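Local coordinates for protein quercetin 2,3-dioxygenase (PDB 1TQ5) that cleaves the flavonol quercetin with molecular oxygen in vitro, as a metal-dependent quercetin 2,3-dioxygenase of the pirin family, at residues D46-G51 / E110-Y115. Residues are numbered along the deposited sequence; the frame is centred on the assembly and turned at random.
Sequences DVIEAG and ERLHLY
The chi1 torsion of His113 (-174°) sets CG anti to the backbone N, and CG2 of Val47 stands anti to its carbonyl carbon; with the two so placed, ring and methyl meet across the strands. The contact is a CH-pi one: Val47 CG2 lies over one ring face, 4.0 Å from the His113 ring centroid and offset toward the rim, with His113 CD2 its nearest ring atom. At the ring edge, near its plane, His113 CD2 comes within 3.3 Å of Asp46 O, while NE2 is hydrogen-bonded to Asp45 OD1, which would fix the ring's rotation. An alanine in place of His113 would remove the ring and would probably leave Val47 CG2 without its CH-pi face and Asp45 OD1 without its hydrogen-bond partner NE2. On the same sheet face the other methyl of Val47, CG1, lies 4.0 Å from Arg111 NH2, at an oblique angle to a guanidinium that is salt-bridged to Glu70.

The opposite face carries Asp46, Ile48, Leu112 and Leu114. Ile48 CD1 lies 4.1 Å from Leu112 CD2, the two side chains side by side and pointing the same way. Leu114 CD1 reaches Asp46 CB at 3.8 Å; Asp46 OD1 is hydrogen-bonded to Ser20 OG. Four backbone bonds define the antiparallel register: Asp46 and Leu114 exchange N-H and C=O in both directions, as do Ile48 and Leu112, the straightest being Leu114 N to Asp46 O (169°). Val47 and His113 between them form a non-hydrogen-bonded pair, where Val47 CA approaches Leu112 O to 3.1 Å in a CA-H...O contact. Past the strands, Ala50 CB rests 3.6 Å from Glu110 O.

The side chain of Leu114 lies about 6 Å from that of Glu103, probably a ligand of the divalent metal. Strands 40-48 and 112-119 are thus adjacent in an antiparallel sheet of the N-terminal cupin domain, a jelly-roll beta-barrel.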
ATOM      1  N   ASP A  46      -7.467   6.663   1.191  1.00 23.09           N
ATOM      2  CA  ASP A  46      -8.833   6.947   1.646  1.00 23.94           C
ATOM      3  C   ASP A  46      -8.996   7.610   3.005  1.00 21.62           C
ATOM      4  O   ASP A  46      -8.311   7.281   3.972  1.00 22.18           O
ATOM      5  CB  ASP A  46      -9.680   5.665   1.674  1.00 25.38           C
ATOM      6  CG  ASP A  46      -9.663   4.910   0.359  1.00 29.18           C
ATOM      7  OD1 ASP A  46      -9.553   5.557  -0.699  1.00 29.69           O
ATOM      8  OD2 ASP A  46      -9.778   3.664   0.391  1.00 34.43           O
ATOM      9  N   VAL A  47      -9.944   8.533   3.069  1.00 18.94           N
ATOM     10  CA  VAL A  47     -10.270   9.230   4.305  1.00 18.26           C
ATOM     11  C   VAL A  47     -11.764   9.016   4.491  1.00 19.58           C
ATOM     12  O   VAL A  47     -12.576   9.436   3.655  1.00 18.09           O
ATOM     13  CB  VAL A  47      -9.956  10.727   4.205  1.00 19.74           C
ATOM     14  CG1 VAL A  47     -10.568  11.463   5.375  1.00 24.79           C
ATOM     15  CG2 VAL A  47      -8.450  10.928   4.186  1.00 22.15           C
ATOM     16  N   ILE A  48     -12.114   8.352   5.588  1.00 18.38           N
ATOM     17  CA  ILE A  48     -13.494   8.014   5.893  1.00 18.39           C
ATOM     18  C   ILE A  48     -14.057   8.716   7.125  1.00 19.49           C
ATOM     19  O   ILE A  48     -13.424   8.759   8.174  1.00 17.66           O
ATOM     20  CB  ILE A  48     -13.628   6.486   6.088  1.00 20.47           C
ATOM     21  CG1 ILE A  48     -13.191   5.771   4.805  1.00 21.52           C
ATOM     22  CG2 ILE A  48     -15.067   6.114   6.463  1.00 22.37           C
ATOM     23  CD1 ILE A  48     -13.208   4.257   4.911  1.00 32.59           C
ATOM     24  N   GLU A  49     -15.270   9.236   6.971  1.00 19.21           N
ATOM     25  CA  GLU A  49     -16.000   9.949   8.015  1.00 20.32           C
ATOM     26  C   GLU A  49     -16.349   9.033   9.194  1.00 20.53           C
ATOM     27  O   GLU A  49     -16.557   7.837   9.020  1.00 18.41           O
ATOM     28  CB  GLU A  49     -17.283  10.513   7.395  1.00 19.65           C
ATOM     29  CG  GLU A  49     -18.149  11.361   8.287  1.00 29.55           C
ATOM     30  CD  GLU A  49     -19.518  11.563   7.671  1.00 36.33           C
ATOM     31  OE1 GLU A  49     -19.628  11.374   6.441  1.00 30.87           O
ATOM     32  OE2 GLU A  49     -20.475  11.906   8.398  1.00 45.78           O
ATOM     33  N   ALA A  50     -16.422   9.599  10.390  1.00 23.22           N
ATOM     34  CA  ALA A  50     -16.754   8.814  11.574  1.00 26.67           C
ATOM     35  C   ALA A  50     -18.042   8.015  11.367  1.00 28.72           C
ATOM     36  O   ALA A  50     -19.033   8.541  10.850  1.00 30.83           O
ATOM     37  CB  ALA A  50     -16.904   9.731  12.787  1.00 26.69           C
ATOM     38  N   GLY A  51     -18.012   6.742  11.756  1.00 28.61           N
ATOM     39  CA  GLY A  51     -19.182   5.890  11.637  1.00 27.89           C
ATOM     40  C   GLY A  51     -19.526   5.376  10.251  1.00 26.69           C
ATOM     41  O   GLY A  51     -20.468   4.605  10.100  1.00 30.19           O
ATOM     42  N   GLU A 110     -14.301  10.522  15.324  1.00 38.30           N
ATOM     43  CA  GLU A 110     -12.983  10.715  14.718  1.00 36.18           C
ATOM     44  C   GLU A 110     -12.887  10.085  13.326  1.00 31.20           C
ATOM     45  O   GLU A 110     -13.411   8.995  13.098  1.00 30.23           O
ATOM     46  CB  GLU A 110     -11.918  10.117  15.637  1.00 38.25           C
ATOM     47  CG  GLU A 110     -10.494  10.548  15.337  1.00 48.08           C
ATOM     48  CD  GLU A 110      -9.492   9.906  16.277  1.00 55.21           C
ATOM     49  OE1 GLU A 110      -9.671  10.035  17.508  1.00 55.55           O
ATOM     50  OE2 GLU A 110      -8.530   9.276  15.785  1.00 59.42           O
ATOM     51  N   ARG A 111     -12.215  10.768  12.401  1.00 26.76           N
ATOM     52  CA  ARG A 111     -12.078  10.263  11.037  1.00 26.11           C
ATOM     53  C   ARG A 111     -11.067   9.129  10.907  1.00 23.08           C
ATOM     54  O   ARG A 111     -10.257   8.879  11.811  1.00 20.24           O
ATOM     55  CB  ARG A 111     -11.675  11.389  10.080  1.00 27.69           C
ATOM     56  CG  ARG A 111     -10.253  11.875  10.254  1.00 27.71           C
ATOM     57  CD  ARG A 111      -9.857  12.857   9.150  1.00 26.65           C
ATOM     58  NE  ARG A 111      -8.463  13.256   9.293  1.00 31.16           N
ATOM     59  CZ  ARG A 111      -7.767  13.922   8.379  1.00 35.69           C
ATOM     60  NH1 ARG A 111      -6.502  14.239   8.621  1.00 40.77           N
ATOM     61  NH2 ARG A 111      -8.327  14.268   7.228  1.00 37.69           N
ATOM     62  N   LEU A 112     -11.127   8.443   9.773  1.00 20.10           N
ATOM     63  CA  LEU A 112     -10.223   7.342   9.489  1.00 19.06           C
ATOM     64  C   LEU A 112      -9.435   7.648   8.219  1.00 17.61           C
ATOM     65  O   LEU A 112     -10.001   8.058   7.211  1.00 17.62           O
ATOM     66  CB  LEU A 112     -11.014   6.041   9.316  1.00 19.58           C
ATOM     67  CG  LEU A 112     -10.319   4.831   8.676  1.00 19.62           C
ATOM     68  CD1 LEU A 112      -9.171   4.341   9.539  1.00 20.66           C
ATOM     69  CD2 LEU A 112     -11.352   3.722   8.483  1.00 18.40           C
ATOM     70  N   HIS A 113      -8.124   7.463   8.281  1.00 18.79           N
ATOM     71  CA  HIS A 113      -7.267   7.701   7.127  1.00 18.40           C
ATOM     72  C   HIS A 113      -6.455   6.439   6.873  1.00 19.33           C
ATOM     73  O   HIS A 113      -5.696   5.994   7.739  1.00 17.10           O
ATOM     74  CB  HIS A 113      -6.337   8.881   7.394  1.00 18.15           C
ATOM     75  CG  HIS A 113      -5.513   9.278   6.213  1.00 23.79           C
ATOM     76  ND1 HIS A 113      -4.539  10.248   6.282  1.00 29.11           N
ATOM     77  CD2 HIS A 113      -5.520   8.840   4.932  1.00 29.72           C
ATOM     78  CE1 HIS A 113      -3.980  10.391   5.094  1.00 34.04           C
ATOM     79  NE2 HIS A 113      -4.558   9.549   4.257  1.00 25.75           N
ATOM     80  N   LEU A 114      -6.613   5.853   5.691  1.00 16.30           N
ATOM     81  CA  LEU A 114      -5.884   4.637   5.374  1.00 19.60           C
ATOM     82  C   LEU A 114      -5.502   4.473   3.910  1.00 19.38           C
ATOM     83  O   LEU A 114      -6.015   5.166   3.029  1.00 20.03           O
ATOM     84  CB  LEU A 114      -6.702   3.416   5.804  1.00 19.85           C
ATOM     85  CG  LEU A 114      -8.080   3.221   5.156  1.00 25.61           C
ATOM     86  CD1 LEU A 114      -7.928   2.905   3.684  1.00 25.37           C
ATOM     87  CD2 LEU A 114      -8.812   2.090   5.848  1.00 28.81           C
ATOM     88  N   TYR A 115      -4.573   3.552   3.676  1.00 18.29           N
ATOM     89  CA  TYR A 115      -4.145   3.204   2.333  1.00 20.85           C
ATOM     90  C   TYR A 115      -4.758   1.836   2.064  1.00 20.26           C
ATOM     91  O   TYR A 115      -4.677   0.945   2.904  1.00 19.27           O
ATOM     92  CB  TYR A 115      -2.622   3.071   2.234  1.00 20.15           C
ATOM     93  CG  TYR A 115      -1.891   4.330   1.825  1.00 24.92           C
ATOM     94  CD1 TYR A 115      -1.139   5.053   2.747  1.00 35.17           C
ATOM     95  CD2 TYR A 115      -1.932   4.783   0.506  1.00 31.00           C
ATOM     96  CE1 TYR A 115      -0.438   6.200   2.366  1.00 35.38           C
ATOM     97  CE2 TYR A 115      -1.236   5.930   0.113  1.00 34.62           C
ATOM     98  CZ  TYR A 115      -0.489   6.632   1.051  1.00 31.11           C
ATOM     99  OH  TYR A 115       0.212   7.758   0.673  1.00 30.01           O
TER